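Local structure of glycosyltransferase (Streptomyces viridochromogenes, 2IV3) at residues 151-156 and 224-229; 164-169 and 230-235; 192-197 and 218-223. The protein probably transfers a sugar from a nucleotide-linked donor to an acceptor, as a GT-B-type glycosyltransferase, and binds UDP. One frame throughout, in Å; residues are numbered along the deposited sequence.

In the fold
All three contacts belong to one Rossmann-like domain of the GT-B fold, built on the parallel sheet of order 214-218, 191-194, 165-168, 234-237, 268-270, 284-286. Contact 2 lies about 11 Å from each of the others, centre to centre, and contacts 1 and 3 are about 14 Å apart. Helix 222-231 runs through all of them, and strands 165-168 and 191-194 are sheet neighbours. Along the chain, contact 3 is nested inside the loops closed by contacts 1 and 2, whose own segments alternate. Together they line part of the nucleoside site: Arg225 of contact 1 hydrogen-bonds the ribose O2', contact 2 lays Met168 over one face of the base, and contact 3 binds its polar edge.

Contact 1 of 3, residues 151-156 and 224-229; sequences RYRSAA and RRLDLL. With UDP (uridine-5'-diphosphate), chain E.
Tyr152 and Leu226 mark the closest approach of the backbones, their CA atoms 5.9 Å apart, where the irregular loop 151-156 passes the helical segment 224-229. Water 1 links the two, donating to Leu226 O and taking a weak bond from Arg153 N. The bend of the Arg153 side chain at chi2 (-76°) brings one face of its guanidinium over Leu226 CB and its edge up to Asp227, in a side-on salt bridge. Both nitrogens use the same oxygen: NE reaches OD1 at 2.8 Å, nearly along the C-O axis, while NH2 comes to OD1 at 2.7 Å from above the carboxylate plane. Leu226 CD2 touches Tyr152 CD1 at 3.3 Å. Leu229 CD2 meets the tyrosine ring at its edge and also covers a face of the Arg225 guanidinium.

Arg225 is stretched out from CG to NE. Its NH2 donates to Tyr152 OH at 2.9 Å, almost straight (163°), and NH2 and NE together hold UDP O2'. A salt bridge from NH2 to Glu260 adds a third restraint, so the guanidinium is held by partners at its edge, with O2' and Tyr152 OH in its plane.

Glu260 comes from helix 256-263, which also packs on Tyr152 and Leu229. On another flank of helix 222-231, Leu228 lies on strand 165-168, while Arg151 reaches helix 32-45 through a salt bridge to Asp41.

Contact 2 of 3, residues 164-169 and 230-235; sequences FLLFMG and ASAHAV. With UDP (uridine-5'-diphosphate), chain E.
Phe164 has its CG lodged between the backbone N and the carbonyl carbon (chi1 72°), a rotamer that brings the ring back toward 230-235 and lays it against Ala232. CE1 reaches Ala232 CB at 3.4 Å, and the alanine's CA stands over the ring face in a CH-pi contact, 4.0 Å from the centroid. The strand backbone sets Leu166 CB against Ala232 CB at 3.5 Å, and with the leucine's CG anti to the backbone N (chi1 -176°), its CD2 also reaches that methyl. The small alanine is thus shared by the phenylalanine and the leucine. Ser231 OG also lies near the ring, 3.5 Å from Phe164 CZ and oblique to it; the hydroxyl is bonded to the backbone O of Asp227, one helical turn back.

The backbones join where helix 222-231 gives way to strand 234-237. His233 N donates to Phe164 O at 2.6 Å, and Leu166 N then takes up Ala234 O at 2.9 Å in a bent bond lying in the carbonyl plane. This is the middle of a Rossmann-like parallel sheet. Strands 165-168, 191-194 and 214-218 are laid down successively in one direction, and helix 222-231 then carries the chain back so that 234-237 can dock on the other flank of the first strand. Leu166 pairs with Val235 in parallel register, and Val235 CA-H points to Leu166 O at 3.4 Å. On the opposite sheet face Leu165 CD2 rests loosely on Ala234 CB, and Leu302 of helix 295-303 covers both residues.

Farther along 165-168, Met168 leaves the strand with a chain bent at chi2 and chi3. Its CG lies over one face of the uracil, 3.5 Å from UDP C6, with SD above the same ring.

Contact 3 of 3, residues 192-197 and 218-223; sequences VLAGPA and GEVGGE. With UDP (uridine-5'-diphosphate), chain E.
Gly195 and Glu219 bring the two segments to their closest approach, CA to CA 4.0 Å, just past the end of strand 191-194, where Gly195 N donates to Gly218 O at 2.8 Å from well above the carbonyl plane and Gly218 CA-H leans in return on Gly195 O, 3.3 Å from CA to O. Both glycines have positive phi, and the backbone angles of Gly195 suit a residue without a side chain.

Among the side chains, Glu219 is extended, with its CG anti to the backbone N (chi1 -155°), and this lays it obliquely across the proline ring. OE1 meets Pro196 CG at 3.3 Å, while OE2 accepts from the backbone N of Tyr29, itself a UDP-binding residue. Val220 CG2 fills the angle between Ala194 CB, 4.0 Å away, and the uracil.

The base is read by the Val220 backbone. Val220 N donates to UDP O4 at 2.9 Å, and UDP N3 donates to Val220 O at 2.7 Å, nearly straight at 167°. This donor-acceptor pair is consistent with a preference for uracil over cytosine, which carries an amino group and an unprotonated N3 at these positions. Gly195 CA, on the 192-197 side, comes within 3.3 Å of UDP O4.

Strand 191-194 runs between 165-168 and the sheet's outermost strand on this side, 214-218. Val220 rests on Met168 of the former, and the chain beyond it rises through Gly221 into helix 222-231.

Contact 1 of 3, residues 151-156 and 224-229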
loop_
_atom_site.group_PDB
_atom_site.type_symbol
_atom_site.label_atom_id
_atom_site.label_comp_id
_atom_site.label_asym_id
_atom_site.label_seq_id
_atom_site.Cartn_x
_atom_site.Cartn_y
_atom_site.Cartn_z
ATOM N N ARG A 151 -18.203 11.069 20.711
ATOM C CA ARG A 151 -17.089 11.631 19.934
ATOM C C ARG A 151 -17.490 12.583 18.796
ATOM O O ARG A 151 -16.626 13.183 18.153
ATOM C CB ARG A 151 -16.269 10.496 19.329
ATOM C CG ARG A 151 -15.453 9.665 20.341
ATOM C CD ARG A 151 -14.250 10.418 20.833
ATOM N NE ARG A 151 -13.387 9.539 21.602
ATOM C CZ ARG A 151 -12.195 9.885 22.106
ATOM N NH1 ARG A 151 -11.700 11.115 21.931
ATOM N NH2 ARG A 151 -11.507 8.988 22.801
ATOM N N TYR A 152 -18.792 12.687 18.548
ATOM C CA TYR A 152 -19.341 13.334 17.372
ATOM C C TYR A 152 -20.440 14.308 17.760
ATOM O O TYR A 152 -20.686 14.543 18.949
ATOM C CB TYR A 152 -19.812 12.264 16.345
ATOM C CG TYR A 152 -18.595 11.563 15.743
ATOM C CD1 TYR A 152 -17.920 12.110 14.646
ATOM C CD2 TYR A 152 -18.072 10.405 16.336
ATOM C CE1 TYR A 152 -16.761 11.526 14.173
ATOM C CE2 TYR A 152 -16.940 9.808 15.863
ATOM C CZ TYR A 152 -16.285 10.349 14.781
ATOM O OH TYR A 152 -15.143 9.731 14.318
ATOM N N ARG A 153 -21.090 14.906 16.777
ATOM C CA ARG A 153 -22.221 15.768 17.077
ATOM C C ARG A 153 -23.426 14.928 17.399
ATOM O O ARG A 153 -23.574 13.795 16.920
ATOM C CB ARG A 153 -22.501 16.742 15.930
ATOM C CG ARG A 153 -21.313 17.639 15.584
ATOM C CD ARG A 153 -21.120 18.756 16.596
ATOM N NE ARG A 153 -19.978 19.634 16.291
ATOM C CZ ARG A 153 -18.962 19.895 17.121
ATOM N NH1 ARG A 153 -18.903 19.354 18.337
ATOM N NH2 ARG A 153 -17.988 20.697 16.717
ATOM N N SER A 154 -24.247 15.450 18.288
ATOM C CA SER A 154 -25.469 14.783 18.668
ATOM C C SER A 154 -26.658 15.466 17.986
ATOM O O SER A 154 -26.507 16.400 17.154
ATOM C CB SER A 154 -25.624 14.822 20.190
ATOM O OG SER A 154 -25.374 16.132 20.690
ATOM N N ALA A 155 -27.848 14.987 18.312
ATOM C CA ALA A 155 -29.049 15.671 17.882
ATOM C C ALA A 155 -29.094 17.005 18.633
ATOM O O ALA A 155 -29.293 18.051 18.037
ATOM C CB ALA A 155 -30.283 14.812 18.180
ATOM N N ALA A 156 -28.856 16.929 19.947
ATOM C CA ALA A 156 -28.876 18.054 20.854
ATOM C C ALA A 156 -27.930 19.169 20.414
ATOM O O ALA A 156 -28.173 20.347 20.675
ATOM C CB ALA A 156 -28.524 17.581 22.244
ATOM N N ARG A 224 -13.765 21.630 13.196
ATOM C CA ARG A 224 -14.159 21.600 11.770
ATOM C C ARG A 224 -14.572 20.173 11.309
ATOM O O ARG A 224 -15.684 19.969 10.804
ATOM C CB ARG A 224 -13.170 22.270 10.802
ATOM C CG ARG A 224 -13.729 22.307 9.361
ATOM C CD ARG A 224 -13.434 23.511 8.440
ATOM N NE ARG A 224 -12.062 23.565 7.961
ATOM C CZ ARG A 224 -11.656 24.072 6.786
ATOM N NH1 ARG A 224 -12.519 24.585 5.906
ATOM N NH2 ARG A 224 -10.356 24.076 6.482
ATOM N N ARG A 225 -13.730 19.177 11.540
ATOM C CA ARG A 225 -14.103 17.810 11.103
ATOM C C ARG A 225 -15.526 17.402 11.539
ATOM O O ARG A 225 -16.380 17.068 10.705
ATOM C CB ARG A 225 -13.075 16.787 11.525
ATOM C CG ARG A 225 -13.298 15.446 10.904
ATOM C CD ARG A 225 -12.408 14.480 11.632
ATOM N NE ARG A 225 -12.696 13.048 11.486
ATOM C CZ ARG A 225 -13.257 12.309 12.440
ATOM N NH1 ARG A 225 -13.695 12.898 13.548
ATOM N NH2 ARG A 225 -13.442 10.990 12.270
ATOM N N LEU A 226 -15.766 17.492 12.847
ATOM C CA LEU A 226 -17.034 17.145 13.486
ATOM C C LEU A 226 -18.264 17.883 12.930
ATOM O O LEU A 226 -19.323 17.258 12.769
ATOM C CB LEU A 226 -16.912 17.376 15.002
ATOM C CG LEU A 226 -16.043 16.368 15.752
ATOM C CD1 LEU A 226 -16.077 16.602 17.245
ATOM C CD2 LEU A 226 -16.585 15.010 15.448
ATOM N N ASP A 227 -18.120 19.196 12.697
ATOM C CA ASP A 227 -19.170 20.047 12.165
ATOM C C ASP A 227 -19.462 19.646 10.737
ATOM O O ASP A 227 -20.614 19.721 10.285
ATOM C CB ASP A 227 -18.750 21.552 12.120
ATOM C CG ASP A 227 -18.869 22.276 13.460
ATOM O OD1 ASP A 227 -19.180 21.678 14.506
ATOM O OD2 ASP A 227 -18.653 23.509 13.461
ATOM N N LEU A 228 -18.404 19.294 10.010
ATOM C CA LEU A 228 -18.513 18.994 8.592
ATOM C C LEU A 228 -19.249 17.706 8.382
ATOM O O LEU A 228 -20.098 17.611 7.500
ATOM C CB LEU A 228 -17.131 18.876 7.947
ATOM C CG LEU A 228 -16.457 20.199 7.636
ATOM C CD1 LEU A 228 -15.102 19.951 6.960
ATOM C CD2 LEU A 228 -17.399 21.040 6.790
ATOM N N LEU A 229 -18.871 16.703 9.171
ATOM C CA LEU A 229 -19.584 15.457 9.237
ATOM C C LEU A 229 -21.051 15.709 9.577
ATOM O O LEU A 229 -21.913 15.023 9.064
ATOM C CB LEU A 229 -18.939 14.559 10.297
ATOM C CG LEU A 229 -18.094 13.300 10.000
ATOM C CD1 LEU A 229 -17.740 13.035 8.555
ATOM C CD2 LEU A 229 -16.841 13.243 10.868
HETATM N N1 UDP E . -10.170 12.096 7.912
HETATM C C2 UDP E . -9.944 13.252 8.679
HETATM N N3 UDP E . -9.705 14.424 8.045
HETATM C C4 UDP E . -9.682 14.492 6.711
HETATM C C5 UDP E . -9.900 13.375 5.931
HETATM C C6 UDP E . -10.140 12.161 6.577
HETATM O O2 UDP E . -9.965 13.188 9.933
HETATM O O4 UDP E . -9.486 15.558 6.155
HETATM C "C1'" UDP E . -10.412 10.802 8.586
HETATM C "C2'" UDP E . -11.831 10.231 8.493
HETATM O "O2'" UDP E . -12.774 10.733 9.429
HETATM C "C3'" UDP E . -11.601 8.770 8.810
HETATM C "C4'" UDP E . -10.270 8.517 8.112
HETATM O "O4'" UDP E . -9.644 9.809 7.906
HETATM O "O3'" UDP E . -11.518 8.608 10.229
HETATM C "C5'" UDP E . -10.558 7.938 6.743
HETATM O "O5'" UDP E . -10.485 6.544 6.887
HETATM P PA UDP E . -11.275 5.549 5.896
HETATM O O1A UDP E . -11.257 4.084 6.438
HETATM O O2A UDP E . -12.708 5.987 5.561
HETATM O O3A UDP E . -10.414 5.597 4.545
HETATM P PB UDP E . -8.903 5.010 4.481
HETATM O O1B UDP E . -8.904 3.591 3.863
HETATM O O2B UDP E . -8.299 4.963 6.013
HETATM O O3B UDP E . -8.039 5.989 3.686
HETATM O O HOH W 1 -19.756 14.663 13.751
#

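Contact 2 of 3, residues 164-169 and 230-235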
loop_
_atom_site.group_PDB
_atom_site.type_symbol
_atom_site.label_atom_id
_atom_site.label_comp_id
_atom_site.label_asym_id
_atom_site.label_seq_id
_atom_site.Cartn_x
_atom_site.Cartn_y
_atom_site.Cartn_z
ATOM N N PHE A 164 -24.396 21.151 1.217
ATOM C CA PHE A 164 -23.248 20.554 0.520
ATOM C C PHE A 164 -23.070 19.052 0.710
ATOM O O PHE A 164 -23.523 18.458 1.706
ATOM C CB PHE A 164 -21.954 21.321 0.852
ATOM C CG PHE A 164 -21.441 21.090 2.263
ATOM C CD1 PHE A 164 -20.805 19.897 2.603
ATOM C CD2 PHE A 164 -21.587 22.071 3.238
ATOM C CE1 PHE A 164 -20.330 19.680 3.898
ATOM C CE2 PHE A 164 -21.119 21.869 4.532
ATOM C CZ PHE A 164 -20.492 20.678 4.859
ATOM N N LEU A 165 -22.408 18.445 -0.265
ATOM C CA LEU A 165 -22.031 17.047 -0.182
ATOM C C LEU A 165 -20.584 16.949 0.283
ATOM O O LEU A 165 -19.799 17.843 0.044
ATOM C CB LEU A 165 -22.198 16.381 -1.546
ATOM C CG LEU A 165 -23.589 16.449 -2.176
ATOM C CD1 LEU A 165 -23.526 15.992 -3.603
ATOM C CD2 LEU A 165 -24.565 15.603 -1.395
ATOM N N LEU A 166 -20.221 15.861 0.940
ATOM C CA LEU A 166 -18.959 15.855 1.652
ATOM C C LEU A 166 -18.143 14.627 1.328
ATOM O O LEU A 166 -18.650 13.510 1.376
ATOM C CB LEU A 166 -19.184 15.975 3.166
ATOM C CG LEU A 166 -17.939 16.089 4.065
ATOM C CD1 LEU A 166 -17.107 17.298 3.726
ATOM C CD2 LEU A 166 -18.313 16.141 5.519
ATOM N N PHE A 167 -16.883 14.866 0.966
ATOM C CA PHE A 167 -15.884 13.823 0.850
ATOM C C PHE A 167 -14.903 14.021 1.982
ATOM O O PHE A 167 -14.438 15.144 2.259
ATOM C CB PHE A 167 -15.169 13.847 -0.518
ATOM C CG PHE A 167 -14.151 12.717 -0.710
ATOM C CD1 PHE A 167 -14.482 11.565 -1.439
ATOM C CD2 PHE A 167 -12.862 12.824 -0.193
ATOM C CE1 PHE A 167 -13.542 10.528 -1.639
ATOM C CE2 PHE A 167 -11.923 11.802 -0.370
ATOM C CZ PHE A 167 -12.255 10.650 -1.102
ATOM N N MET A 168 -14.621 12.922 2.660
ATOM C CA MET A 168 -13.676 12.970 3.761
ATOM C C MET A 168 -12.711 11.797 3.754
ATOM O O MET A 168 -12.945 10.764 4.406
ATOM C CB MET A 168 -14.405 13.146 5.118
ATOM C CG MET A 168 -13.446 13.261 6.267
ATOM S SD MET A 168 -13.631 14.689 7.346
ATOM C CE MET A 168 -14.234 16.001 6.287
ATOM N N GLY A 169 -11.612 11.946 3.023
ATOM C CA GLY A 169 -10.583 10.893 3.016
ATOM C C GLY A 169 -9.364 11.310 2.219
ATOM O O GLY A 169 -9.219 12.503 1.853
ATOM N N ALA A 230 -21.335 16.702 10.417
ATOM C CA ALA A 230 -22.695 16.901 10.936
ATOM C C ALA A 230 -23.582 17.784 10.064
ATOM O O ALA A 230 -24.801 17.633 10.040
ATOM C CB ALA A 230 -22.659 17.426 12.390
ATOM N N SER A 231 -22.972 18.707 9.335
ATOM C CA SER A 231 -23.741 19.704 8.588
ATOM C C SER A 231 -23.931 19.321 7.117
ATOM O O SER A 231 -24.776 19.906 6.420
ATOM C CB SER A 231 -23.065 21.064 8.693
ATOM O OG SER A 231 -21.794 21.035 8.095
ATOM N N ALA A 232 -23.157 18.330 6.651
ATOM C CA ALA A 232 -23.169 17.946 5.240
ATOM C C ALA A 232 -24.539 17.398 4.892
ATOM O O ALA A 232 -25.202 16.826 5.760
ATOM C CB ALA A 232 -22.093 16.931 4.955
ATOM N N HIS A 233 -24.970 17.573 3.640
ATOM C CA HIS A 233 -26.243 17.012 3.228
ATOM C C HIS A 233 -26.154 15.487 3.096
ATOM O O HIS A 233 -27.017 14.753 3.579
ATOM C CB HIS A 233 -26.752 17.667 1.959
ATOM C CG HIS A 233 -28.141 17.253 1.592
ATOM N ND1 HIS A 233 -29.259 17.727 2.246
ATOM C CD2 HIS A 233 -28.594 16.399 0.645
ATOM C CE1 HIS A 233 -30.342 17.188 1.712
ATOM N NE2 HIS A 233 -29.965 16.382 0.733
ATOM N N ALA A 234 -25.099 15.007 2.440
ATOM C CA ALA A 234 -24.705 13.583 2.545
ATOM C C ALA A 234 -23.173 13.451 2.536
ATOM O O ALA A 234 -22.452 14.410 2.191
ATOM C CB ALA A 234 -25.328 12.739 1.435
ATOM N N VAL A 235 -22.696 12.289 2.969
ATOM C CA VAL A 235 -21.305 11.924 2.842
ATOM C C VAL A 235 -21.106 10.977 1.661
ATOM O O VAL A 235 -21.914 10.071 1.426
ATOM C CB VAL A 235 -20.763 11.280 4.126
ATOM C CG1 VAL A 235 -19.443 10.527 3.875
ATOM C CG2 VAL A 235 -20.587 12.341 5.194
HETATM N N1 UDP E . -10.170 12.096 7.912
HETATM C C2 UDP E . -9.944 13.252 8.679
HETATM N N3 UDP E . -9.705 14.424 8.045
HETATM C C4 UDP E . -9.682 14.492 6.711
HETATM C C5 UDP E . -9.900 13.375 5.931
HETATM C C6 UDP E . -10.140 12.161 6.577
HETATM O O2 UDP E . -9.965 13.188 9.933
HETATM O O4 UDP E . -9.486 15.558 6.155
HETATM C "C1'" UDP E . -10.412 10.802 8.586
HETATM C "C2'" UDP E . -11.831 10.231 8.493
HETATM O "O2'" UDP E . -12.774 10.733 9.429
HETATM C "C3'" UDP E . -11.601 8.770 8.810
HETATM C "C4'" UDP E . -10.270 8.517 8.112
HETATM O "O4'" UDP E . -9.644 9.809 7.906
HETATM O "O3'" UDP E . -11.518 8.608 10.229
HETATM C "C5'" UDP E . -10.558 7.938 6.743
HETATM O "O5'" UDP E . -10.485 6.544 6.887
HETATM P PA UDP E . -11.275 5.549 5.896
HETATM O O1A UDP E . -11.257 4.084 6.438
HETATM O O2A UDP E . -12.708 5.987 5.561
HETATM O O3A UDP E . -10.414 5.597 4.545
HETATM P PB UDP E . -8.903 5.010 4.481
HETATM O O1B UDP E . -8.904 3.591 3.863
HETATM O O2B UDP E . -8.299 4.963 6.013
HETATM O O3B UDP E . -8.039 5.989 3.686
#

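Contact 3 of 3, residues 192-197 and 218-223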
loop_
_atom_site.group_PDB
_atom_site.type_symbol
_atom_site.label_atom_id
_atom_site.label_comp_id
_atom_site.label_asym_id
_atom_site.label_seq_id
_atom_site.Cartn_x
_atom_site.Cartn_y
_atom_site.Cartn_z
ATOM N N VAL A 192 -17.715 19.444 -1.011
ATOM C CA VAL A 192 -16.672 19.795 -0.068
ATOM C C VAL A 192 -15.710 18.620 -0.015
ATOM O O VAL A 192 -16.084 17.514 0.360
ATOM C CB VAL A 192 -17.204 20.165 1.322
ATOM C CG1 VAL A 192 -16.053 20.242 2.323
ATOM C CG2 VAL A 192 -17.893 21.489 1.256
ATOM N N LEU A 193 -14.481 18.880 -0.437
ATOM C CA LEU A 193 -13.469 17.868 -0.698
ATOM C C LEU A 193 -12.480 17.925 0.439
ATOM O O LEU A 193 -11.456 18.580 0.360
ATOM C CB LEU A 193 -12.768 18.209 -2.025
ATOM C CG LEU A 193 -12.062 17.126 -2.858
ATOM C CD1 LEU A 193 -11.119 17.804 -3.841
ATOM C CD2 LEU A 193 -11.291 16.130 -2.014
ATOM N N ALA A 194 -12.799 17.263 1.537
ATOM C CA ALA A 194 -11.949 17.392 2.710
ATOM C C ALA A 194 -10.948 16.248 2.778
ATOM O O ALA A 194 -11.314 15.102 2.649
ATOM C CB ALA A 194 -12.801 17.489 3.967
ATOM N N GLY A 195 -9.669 16.555 2.933
ATOM C CA GLY A 195 -8.667 15.473 2.956
ATOM C C GLY A 195 -7.318 15.795 2.343
ATOM O O GLY A 195 -7.183 16.787 1.596
ATOM N N PRO A 196 -6.305 14.964 2.672
ATOM C CA PRO A 196 -4.977 15.016 2.039
ATOM C C PRO A 196 -5.084 14.799 0.529
ATOM O O PRO A 196 -5.686 13.805 0.071
ATOM C CB PRO A 196 -4.221 13.850 2.674
ATOM C CG PRO A 196 -4.947 13.519 3.906
ATOM C CD PRO A 196 -6.385 13.915 3.704
ATOM N N ALA A 197 -4.535 15.740 -0.226
ATOM C CA ALA A 197 -4.368 15.558 -1.660
ATOM C C ALA A 197 -2.901 15.260 -1.880
ATOM O O ALA A 197 -2.091 16.168 -2.154
ATOM C CB ALA A 197 -4.775 16.797 -2.432
ATOM N N GLY A 218 -8.484 20.634 1.952
ATOM C CA GLY A 218 -7.309 19.950 2.489
ATOM C C GLY A 218 -7.688 19.157 3.717
ATOM O O GLY A 218 -8.873 19.025 4.029
ATOM N N GLU A 219 -6.682 18.637 4.422
ATOM C CA GLU A 219 -6.898 17.826 5.616
ATOM C C GLU A 219 -7.647 18.606 6.692
ATOM O O GLU A 219 -7.447 19.804 6.845
ATOM C CB GLU A 219 -5.563 17.339 6.182
ATOM C CG GLU A 219 -5.709 16.036 7.004
ATOM C CD GLU A 219 -4.381 15.339 7.342
ATOM O OE1 GLU A 219 -3.549 15.121 6.437
ATOM O OE2 GLU A 219 -4.184 14.959 8.519
ATOM N N VAL A 220 -8.511 17.926 7.435
ATOM C CA VAL A 220 -9.186 18.553 8.560
ATOM C C VAL A 220 -9.193 17.666 9.785
ATOM O O VAL A 220 -9.051 16.421 9.702
ATOM C CB VAL A 220 -10.669 19.045 8.230
ATOM C CG1 VAL A 220 -10.688 20.248 7.210
ATOM C CG2 VAL A 220 -11.553 17.912 7.784
ATOM N N GLY A 221 -9.386 18.324 10.920
ATOM C CA GLY A 221 -9.543 17.648 12.189
ATOM C C GLY A 221 -10.377 18.450 13.165
ATOM O O GLY A 221 -11.006 19.422 12.803
ATOM N N GLY A 222 -10.362 18.024 14.415
ATOM C CA GLY A 222 -10.982 18.754 15.521
ATOM C C GLY A 222 -12.397 19.173 15.202
ATOM O O GLY A 222 -13.128 18.460 14.523
ATOM N N GLU A 223 -12.759 20.368 15.648
ATOM C CA GLU A 223 -14.124 20.817 15.523
ATOM C C GLU A 223 -14.568 21.024 14.077
ATOM O O GLU A 223 -15.637 20.544 13.745
ATOM C CB GLU A 223 -14.424 21.984 16.458
ATOM C CG GLU A 223 -14.092 21.633 17.924
ATOM C CD GLU A 223 -15.316 21.290 18.775
ATOM O OE1 GLU A 223 -16.009 22.224 19.263
ATOM O OE2 GLU A 223 -15.558 20.090 18.993
HETATM N N1 UDP E . -10.170 12.096 7.912
HETATM C C2 UDP E . -9.944 13.252 8.679
HETATM N N3 UDP E . -9.705 14.424 8.045
HETATM C C4 UDP E . -9.682 14.492 6.711
HETATM C C5 UDP E . -9.900 13.375 5.931
HETATM C C6 UDP E . -10.140 12.161 6.577
HETATM O O2 UDP E . -9.965 13.188 9.933
HETATM O O4 UDP E . -9.486 15.558 6.155
HETATM C "C1'" UDP E . -10.412 10.802 8.586
HETATM C "C2'" UDP E . -11.831 10.231 8.493
HETATM O "O2'" UDP E . -12.774 10.733 9.429
HETATM C "C3'" UDP E . -11.601 8.770 8.810
HETATM C "C4'" UDP E . -10.270 8.517 8.112
HETATM O "O4'" UDP E . -9.644 9.809 7.906
HETATM O "O3'" UDP E . -11.518 8.608 10.229
HETATM C "C5'" UDP E . -10.558 7.938 6.743
HETATM O "O5'" UDP E . -10.485 6.544 6.887
HETATM P PA UDP E . -11.275 5.549 5.896
HETATM O O1A UDP E . -11.257 4.084 6.438
HETATM O O2A UDP E . -12.708 5.987 5.561
HETATM O O3A UDP E . -10.414 5.597 4.545
HETATM P PB UDP E . -8.903 5.010 4.481
HETATM O O1B UDP E . -8.904 3.591 3.863
HETATM O O2B UDP E . -8.299 4.963 6.013
HETATM O O3B UDP E . -8.039 5.989 3.686
#